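Local coordinates for putative uncharacterized protein (Mycobacterium tuberculosis, PDB 2ZQ5) that probably transfers a sulfonate group from a PAPS-type donor to an acceptor substrate, at residues G119-W123 and M166-E172; L124-P128 and Q176-Q180. One frame throughout, in Å; residues are numbered along the deposited sequence.

Interaction 1: residues G119-W123 and M166-E172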
ATOM      1  N   GLY A 119      -1.462   0.233  14.055  1.00  9.23           N
ATOM      2  CA  GLY A 119      -1.268   0.015  12.634  1.00  8.76           C
ATOM      3  C   GLY A 119      -2.585  -0.206  11.919  1.00  8.75           C
ATOM      4  O   GLY A 119      -3.632  -0.351  12.553  1.00  8.92           O
ATOM      5  N   LEU A 120      -2.532  -0.244  10.591  1.00  7.34           N
ATOM      6  CA  LEU A 120      -3.721  -0.427   9.768  1.00  6.92           C
ATOM      7  C   LEU A 120      -4.108  -1.894   9.635  1.00  7.49           C
ATOM      8  O   LEU A 120      -3.725  -2.567   8.680  1.00  8.50           O
ATOM      9  CB  LEU A 120      -3.481   0.171   8.381  1.00  7.75           C
ATOM     10  CG  LEU A 120      -4.666   0.158   7.414  1.00  8.22           C
ATOM     11  CD1 LEU A 120      -5.795   1.027   7.951  1.00 10.27           C
ATOM     12  CD2 LEU A 120      -4.202   0.670   6.064  1.00  8.67           C
ATOM     13  N   HIS A 121      -4.882  -2.391  10.590  1.00  7.42           N
ATOM     14  CA  HIS A 121      -5.301  -3.785  10.548  1.00  8.06           C
ATOM     15  C   HIS A 121      -6.066  -4.067   9.267  1.00  7.10           C
ATOM     16  O   HIS A 121      -6.921  -3.289   8.848  1.00  7.45           O
ATOM     17  CB  HIS A 121      -6.150  -4.104  11.777  1.00  7.62           C
ATOM     18  CG  HIS A 121      -5.451  -3.810  13.064  1.00  7.98           C
ATOM     19  ND1 HIS A 121      -4.457  -4.618  13.575  1.00 11.63           N
ATOM     20  CD2 HIS A 121      -5.532  -2.744  13.892  1.00  7.39           C
ATOM     21  CE1 HIS A 121      -3.956  -4.059  14.662  1.00  7.51           C
ATOM     22  NE2 HIS A 121      -4.589  -2.920  14.875  1.00 12.25           N
ATOM     23  N   MET A 122      -5.738  -5.195   8.653  1.00  7.86           N
ATOM     24  CA  MET A 122      -6.342  -5.615   7.402  1.00  8.12           C
ATOM     25  C   MET A 122      -7.862  -5.453   7.339  1.00  9.27           C
ATOM     26  O   MET A 122      -8.384  -4.822   6.419  1.00  8.74           O
ATOM     27  CB  MET A 122      -5.951  -7.074   7.129  1.00 14.11           C
ATOM     28  CG  MET A 122      -6.172  -7.566   5.706  1.00 21.71           C
ATOM     29  SD  MET A 122      -7.885  -7.594   5.171  1.00 33.68           S
ATOM     30  CE  MET A 122      -8.576  -8.722   6.277  1.00 29.20           C
ATOM     31  N   TRP A 123      -8.581  -6.002   8.313  1.00  8.40           N
ATOM     32  CA  TRP A 123     -10.032  -5.918   8.260  1.00  8.82           C
ATOM     33  C   TRP A 123     -10.587  -4.505   8.329  1.00  8.36           C
ATOM     34  O   TRP A 123     -11.676  -4.238   7.822  1.00  9.58           O
ATOM     35  CB  TRP A 123     -10.678  -6.805   9.339  1.00  8.98           C
ATOM     36  CG  TRP A 123     -10.617  -6.320  10.766  1.00  9.11           C
ATOM     37  CD1 TRP A 123      -9.520  -6.276  11.582  1.00  8.77           C
ATOM     38  CD2 TRP A 123     -11.726  -5.887  11.563  1.00  9.39           C
ATOM     39  NE1 TRP A 123      -9.881  -5.850  12.841  1.00  8.81           N
ATOM     40  CE2 TRP A 123     -11.231  -5.605  12.855  1.00  9.50           C
ATOM     41  CE3 TRP A 123     -13.094  -5.716  11.309  1.00 11.71           C
ATOM     42  CZ2 TRP A 123     -12.058  -5.160  13.895  1.00 10.24           C
ATOM     43  CZ3 TRP A 123     -13.917  -5.273  12.342  1.00 10.84           C
ATOM     44  CH2 TRP A 123     -13.394  -5.002  13.619  1.00 11.12           C
ATOM     45  N   MET A 166      -4.468 -11.659   3.096  1.00 34.29           N
ATOM     46  CA  MET A 166      -3.760 -11.471   4.353  1.00 30.76           C
ATOM     47  C   MET A 166      -4.693 -11.774   5.521  1.00 27.85           C
ATOM     48  O   MET A 166      -5.912 -11.647   5.394  1.00 29.07           O
ATOM     49  CB  MET A 166      -3.269 -10.023   4.428  1.00 30.68           C
ATOM     50  CG  MET A 166      -2.572  -9.629   5.711  1.00 29.61           C
ATOM     51  SD  MET A 166      -2.133  -7.877   5.676  1.00 29.11           S
ATOM     52  CE  MET A 166      -0.464  -7.959   5.033  1.00 28.55           C
ATOM     53  N   ALA A 167      -4.126 -12.183   6.652  1.00 24.51           N
ATOM     54  CA  ALA A 167      -4.937 -12.474   7.830  1.00 20.80           C
ATOM     55  C   ALA A 167      -5.637 -11.184   8.239  1.00 18.56           C
ATOM     56  O   ALA A 167      -5.051 -10.105   8.165  1.00 16.74           O
ATOM     57  CB  ALA A 167      -4.061 -12.983   8.966  1.00 21.40           C
ATOM     58  N   ALA A 168      -6.887 -11.301   8.675  1.00 15.32           N
ATOM     59  CA  ALA A 168      -7.684 -10.144   9.073  1.00 13.72           C
ATOM     60  C   ALA A 168      -7.039  -9.256  10.132  1.00 13.00           C
ATOM     61  O   ALA A 168      -7.281  -8.050  10.166  1.00 11.48           O
ATOM     62  CB  ALA A 168      -9.058 -10.607   9.557  1.00 13.37           C
ATOM     63  N   TYR A 169      -6.209  -9.841  10.989  1.00 12.16           N
ATOM     64  CA  TYR A 169      -5.567  -9.083  12.058  1.00 12.55           C
ATOM     65  C   TYR A 169      -4.183  -8.534  11.716  1.00 11.46           C
ATOM     66  O   TYR A 169      -3.607  -7.773  12.492  1.00 12.02           O
ATOM     67  CB  TYR A 169      -5.472  -9.960  13.308  1.00 15.07           C
ATOM     68  CG  TYR A 169      -4.705 -11.238  13.077  1.00 17.66           C
ATOM     69  CD1 TYR A 169      -3.311 -11.246  13.070  1.00 19.57           C
ATOM     70  CD2 TYR A 169      -5.373 -12.437  12.823  1.00 20.11           C
ATOM     71  CE1 TYR A 169      -2.599 -12.414  12.817  1.00 21.83           C
ATOM     72  CE2 TYR A 169      -4.671 -13.610  12.568  1.00 21.09           C
ATOM     73  CZ  TYR A 169      -3.286 -13.591  12.567  1.00 22.53           C
ATOM     74  OH  TYR A 169      -2.586 -14.750  12.320  1.00 25.82           O
ATOM     75  N   GLU A 170      -3.651  -8.919  10.561  1.00 11.11           N
ATOM     76  CA  GLU A 170      -2.329  -8.457  10.144  1.00 13.16           C
ATOM     77  C   GLU A 170      -2.355  -7.008   9.671  1.00 11.88           C
ATOM     78  O   GLU A 170      -3.391  -6.507   9.242  1.00 11.97           O
ATOM     79  CB  GLU A 170      -1.786  -9.342   9.022  1.00 15.15           C
ATOM     80  CG  GLU A 170      -1.342 -10.727   9.461  1.00 22.54           C
ATOM     81  CD  GLU A 170      -0.748 -11.528   8.317  1.00 24.84           C
ATOM     82  OE1 GLU A 170      -1.508 -11.956   7.423  1.00 27.47           O
ATOM     83  OE2 GLU A 170       0.486 -11.721   8.306  1.00 28.98           O
ATOM     84  N   LEU A 171      -1.208  -6.340   9.741  1.00 11.08           N
ATOM     85  CA  LEU A 171      -1.121  -4.948   9.309  1.00 10.34           C
ATOM     86  C   LEU A 171      -1.022  -4.840   7.792  1.00 11.12           C
ATOM     87  O   LEU A 171      -0.222  -5.532   7.155  1.00 12.57           O
ATOM     88  CB  LEU A 171       0.076  -4.258   9.969  1.00 10.76           C
ATOM     89  CG  LEU A 171       0.086  -4.244  11.503  1.00 11.21           C
ATOM     90  CD1 LEU A 171       1.252  -3.403  11.990  1.00 12.90           C
ATOM     91  CD2 LEU A 171      -1.222  -3.674  12.033  1.00 11.14           C
ATOM     92  N   GLU A 172      -1.845  -3.965   7.226  1.00 10.11           N
ATOM     93  CA  GLU A 172      -1.902  -3.743   5.786  1.00  9.78           C
ATOM     94  C   GLU A 172      -1.190  -2.469   5.340  1.00  7.80           C
ATOM     95  O   GLU A 172      -0.950  -1.558   6.137  1.00  7.97           O
ATOM     96  CB  GLU A 172      -3.363  -3.664   5.329  1.00 12.39           C
ATOM     97  CG  GLU A 172      -3.911  -4.913   4.660  1.00 16.63           C
ATOM     98  CD  GLU A 172      -3.274  -5.188   3.308  1.00 14.75           C
ATOM     99  OE1 GLU A 172      -3.852  -5.987   2.545  1.00 17.47           O
ATOM    100  OE2 GLU A 172      -2.197  -4.624   3.011  1.00 12.41           O
TER
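M122 pushes its side chain into the curve of residues 166-172 and forms the apolar centre of the contact. CG lies anti to the backbone N (chi1 -164°), and two further bends fold the thioether so that its terminal methyl doubles back onto A168; there CE stands 3.8 Å from A168 CB and tighter still on A168 CA. M122 CG touches both M166 CB (4.0 Å) and E172 CG (3.6 Å), the E172 side chain running alongside in the same direction. W123 CB adds an apolar touch on A168 CB, while its indole turns the CD1 edge to A168 O. Nearer the start of 119-123, L171 CD2 packs obliquely beside the H121 imidazole, the two side chains pointing the same way.

Outward lie three backbone hydrogen bonds. E172 N donates to L120 O at 2.8 Å, M122 N to E170 O at 2.8 Å, and W123 N to A168 O at 3.1 Å. At the polar edge H121 ND1 points in its ring plane at Y169 O, a straight but weak bond. E172 OE1 turns to Q176. H121 is the N-cap residue of helix 122-126, and a single beta bridge pairs it with L171 beside the type I turn A167-E170, joining the end of edge strand 117-119 to the loop before helix 175-178.

Interaction 2: residues L124-P128 and Q176-Q180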
ATOM      1  N   LEU A 124      -9.835  -3.597   8.938  1.00  8.79           N
ATOM      2  CA  LEU A 124     -10.279  -2.215   9.046  1.00  8.67           C
ATOM      3  C   LEU A 124      -9.985  -1.471   7.747  1.00  9.76           C
ATOM      4  O   LEU A 124     -10.676  -0.514   7.403  1.00  9.81           O
ATOM      5  CB  LEU A 124      -9.594  -1.541  10.234  1.00  9.19           C
ATOM      6  CG  LEU A 124      -9.933  -2.211  11.571  1.00  9.76           C
ATOM      7  CD1 LEU A 124      -9.060  -1.628  12.670  1.00 11.79           C
ATOM      8  CD2 LEU A 124     -11.414  -2.028  11.893  1.00 10.02           C
ATOM      9  N   ALA A 125      -8.960  -1.913   7.025  1.00  8.89           N
ATOM     10  CA  ALA A 125      -8.619  -1.297   5.748  1.00 11.65           C
ATOM     11  C   ALA A 125      -9.660  -1.761   4.730  1.00 13.66           C
ATOM     12  O   ALA A 125     -10.023  -1.024   3.812  1.00 15.21           O
ATOM     13  CB  ALA A 125      -7.225  -1.724   5.312  1.00 12.06           C
ATOM     14  N   GLU A 126     -10.138  -2.991   4.898  1.00 13.02           N
ATOM     15  CA  GLU A 126     -11.150  -3.541   4.002  1.00 14.05           C
ATOM     16  C   GLU A 126     -12.517  -2.964   4.355  1.00 14.78           C
ATOM     17  O   GLU A 126     -13.373  -2.798   3.485  1.00 16.10           O
ATOM     18  CB  GLU A 126     -11.207  -5.067   4.124  1.00 14.64           C
ATOM     19  CG  GLU A 126      -9.997  -5.816   3.579  1.00 19.34           C
ATOM     20  CD  GLU A 126     -10.015  -5.961   2.067  1.00 20.91           C
ATOM     21  OE1 GLU A 126     -11.080  -5.733   1.457  1.00 24.04           O
ATOM     22  OE2 GLU A 126      -8.964  -6.319   1.489  1.00 22.84           O
ATOM     23  N   TYR A 127     -12.712  -2.654   5.633  1.00 13.60           N
ATOM     24  CA  TYR A 127     -13.981  -2.115   6.107  1.00 12.93           C
ATOM     25  C   TYR A 127     -13.735  -0.980   7.108  1.00 12.26           C
ATOM     26  O   TYR A 127     -13.832  -1.171   8.322  1.00 10.24           O
ATOM     27  CB  TYR A 127     -14.781  -3.240   6.764  1.00 15.20           C
ATOM     28  CG  TYR A 127     -16.274  -3.032   6.767  1.00 16.71           C
ATOM     29  CD1 TYR A 127     -17.120  -3.935   6.124  1.00 17.03           C
ATOM     30  CD2 TYR A 127     -16.846  -1.949   7.430  1.00 16.43           C
ATOM     31  CE1 TYR A 127     -18.502  -3.768   6.148  1.00 16.99           C
ATOM     32  CE2 TYR A 127     -18.227  -1.771   7.459  1.00 17.52           C
ATOM     33  CZ  TYR A 127     -19.047  -2.685   6.817  1.00 18.14           C
ATOM     34  OH  TYR A 127     -20.413  -2.520   6.855  1.00 19.49           O
ATOM     35  N   PRO A 128     -13.412   0.221   6.603  1.00 11.25           N
ATOM     36  CA  PRO A 128     -13.144   1.395   7.440  1.00 11.25           C
ATOM     37  C   PRO A 128     -14.198   1.643   8.516  1.00 11.51           C
ATOM     38  O   PRO A 128     -15.398   1.706   8.231  1.00 12.28           O
ATOM     39  CB  PRO A 128     -13.068   2.528   6.423  1.00 11.75           C
ATOM     40  CG  PRO A 128     -12.483   1.840   5.225  1.00 12.15           C
ATOM     41  CD  PRO A 128     -13.286   0.562   5.175  1.00 12.26           C
ATOM     42  N   GLN A 176      -4.304   0.185   0.471  1.00  6.10           N
ATOM     43  CA  GLN A 176      -5.659  -0.262   0.776  1.00  5.31           C
ATOM     44  C   GLN A 176      -6.563   0.931   1.062  1.00  5.16           C
ATOM     45  O   GLN A 176      -7.781   0.839   0.930  1.00  7.26           O
ATOM     46  CB  GLN A 176      -5.651  -1.228   1.961  1.00  7.31           C
ATOM     47  CG  GLN A 176      -5.212  -2.633   1.581  1.00 10.02           C
ATOM     48  CD  GLN A 176      -6.362  -3.500   1.094  1.00 10.81           C
ATOM     49  OE1 GLN A 176      -7.230  -3.049   0.345  1.00 13.45           O
ATOM     50  NE2 GLN A 176      -6.367  -4.758   1.516  1.00 13.43           N
ATOM     51  N   LEU A 177      -5.960   2.047   1.463  1.00  6.18           N
ATOM     52  CA  LEU A 177      -6.721   3.265   1.716  1.00  5.43           C
ATOM     53  C   LEU A 177      -6.668   4.176   0.495  1.00  5.73           C
ATOM     54  O   LEU A 177      -7.693   4.703   0.071  1.00  5.43           O
ATOM     55  CB  LEU A 177      -6.173   4.024   2.930  1.00  5.93           C
ATOM     56  CG  LEU A 177      -6.316   3.365   4.301  1.00  5.33           C
ATOM     57  CD1 LEU A 177      -5.647   4.239   5.341  1.00  6.84           C
ATOM     58  CD2 LEU A 177      -7.794   3.166   4.643  1.00  6.87           C
ATOM     59  N   LEU A 178      -5.475   4.345  -0.073  1.00  5.98           N
ATOM     60  CA  LEU A 178      -5.293   5.214  -1.234  1.00  6.06           C
ATOM     61  C   LEU A 178      -6.082   4.763  -2.463  1.00  5.99           C
ATOM     62  O   LEU A 178      -6.405   5.579  -3.334  1.00  6.14           O
ATOM     63  CB  LEU A 178      -3.800   5.328  -1.567  1.00  6.33           C
ATOM     64  CG  LEU A 178      -2.945   5.990  -0.480  1.00  6.01           C
ATOM     65  CD1 LEU A 178      -1.479   5.721  -0.751  1.00  7.61           C
ATOM     66  CD2 LEU A 178      -3.222   7.487  -0.425  1.00  7.68           C
ATOM     67  N   ARG A 179      -6.399   3.473  -2.538  1.00  5.34           N
ATOM     68  CA  ARG A 179      -7.170   2.965  -3.669  1.00  5.61           C
ATOM     69  C   ARG A 179      -8.531   3.655  -3.722  1.00  5.71           C
ATOM     70  O   ARG A 179      -9.155   3.719  -4.777  1.00  6.04           O
ATOM     71  CB  ARG A 179      -7.366   1.447  -3.560  1.00  5.44           C
ATOM     72  CG  ARG A 179      -8.175   1.024  -2.345  1.00  5.79           C
ATOM     73  CD  ARG A 179      -8.444  -0.475  -2.280  1.00  8.17           C
ATOM     74  NE  ARG A 179      -9.071  -0.802  -1.001  1.00  9.17           N
ATOM     75  CZ  ARG A 179      -9.907  -1.814  -0.793  1.00 10.39           C
ATOM     76  NH1 ARG A 179     -10.244  -2.630  -1.784  1.00 11.72           N
ATOM     77  NH2 ARG A 179     -10.408  -2.006   0.421  1.00 11.22           N
ATOM     78  N   GLN A 180      -8.991   4.171  -2.585  1.00  6.35           N
ATOM     79  CA  GLN A 180     -10.282   4.857  -2.546  1.00  5.20           C
ATOM     80  C   GLN A 180     -10.282   6.064  -3.485  1.00  5.38           C
ATOM     81  O   GLN A 180     -11.331   6.456  -4.005  1.00  6.17           O
ATOM     82  CB  GLN A 180     -10.608   5.317  -1.119  1.00  5.20           C
ATOM     83  CG  GLN A 180     -10.930   4.190  -0.153  1.00  5.18           C
ATOM     84  CD  GLN A 180     -11.457   4.697   1.179  1.00  5.54           C
ATOM     85  OE1 GLN A 180     -11.875   5.851   1.297  1.00  6.40           O
ATOM     86  NE2 GLN A 180     -11.454   3.832   2.186  1.00  5.19           N
TER
HETATM   87  O   HOH W   1     -10.117   1.186   2.245  1.00  9.02           O
HETATM   88  O   HOH W   2     -12.508  -3.555   0.952  1.00 18.01           O
HETATM   89  O   HOH W   3      -8.224  -5.186  -1.268  1.00 20.16           O
HETATM   90  O   HOH W   4     -11.834  -5.003  -1.350  1.00 28.98           O
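A125 and Q176 meet through their CB atoms where helix 122-126 packs against helix 175-178, a short helix-helix contact within the sulfotransferase fold. The close part is small: A125 CB rests 3.7 Å from Q176 CB, with the two CA atoms 5.9 Å apart. At its flank P128 CG lies against Q180 NE2, the ring and the amide chain sliding past each other in opposite directions; Q180 OE1 is held by R211 and NE2 also by S75.

Toward E126 and R179 the contact loosens into polar groups and water. The E126 chain bends at chi2 (-79°), which brings its carboxylate toward Q176. The amide NE2 of Q176 approaches OE2 of E126 from above the carboxylate plane at 3.0 Å, the two flat groups nearly perpendicular, and also bonds E172. R179 is held from within its own segment: NE donates to Q176 O at 2.8 Å, and Q176 OE1 sits over the centre of one guanidinium face. The R179 NH2 to E126 OE1 salt bridge is long (3.9 Å), and waters 2 and 4 also bridge the two groups, each donating to E126 OE1 and accepting from R179, at NH2 and NH1 respectively. Water 1 spans the gap nearer the apolar side, donating to A125 O and to Q176 O, each at 2.7 Å, and accepting from Q180 NE2 at 3.0 Å.

In the fold
Both interactions hang on helix 122-126, interaction 1 at its N-terminal start and the residues leading into it, interaction 2 at its C-terminal end, and their segments alternate along the chain, so the loop that follows helix 141-156 and the helix it leads into meet the same short helix in succession. Interaction 1 is partly buried and depends on direct backbone bonds around a methionine; interaction 2 is a buried contact, yet much of its polar chemistry passes through side chains and waters. The two touch directly, with L120 CG 3.8 Å from A125 CB and L120 CD2 packing on L177. A polar thread also joins them, since E172 and E126 share the amide of Q176.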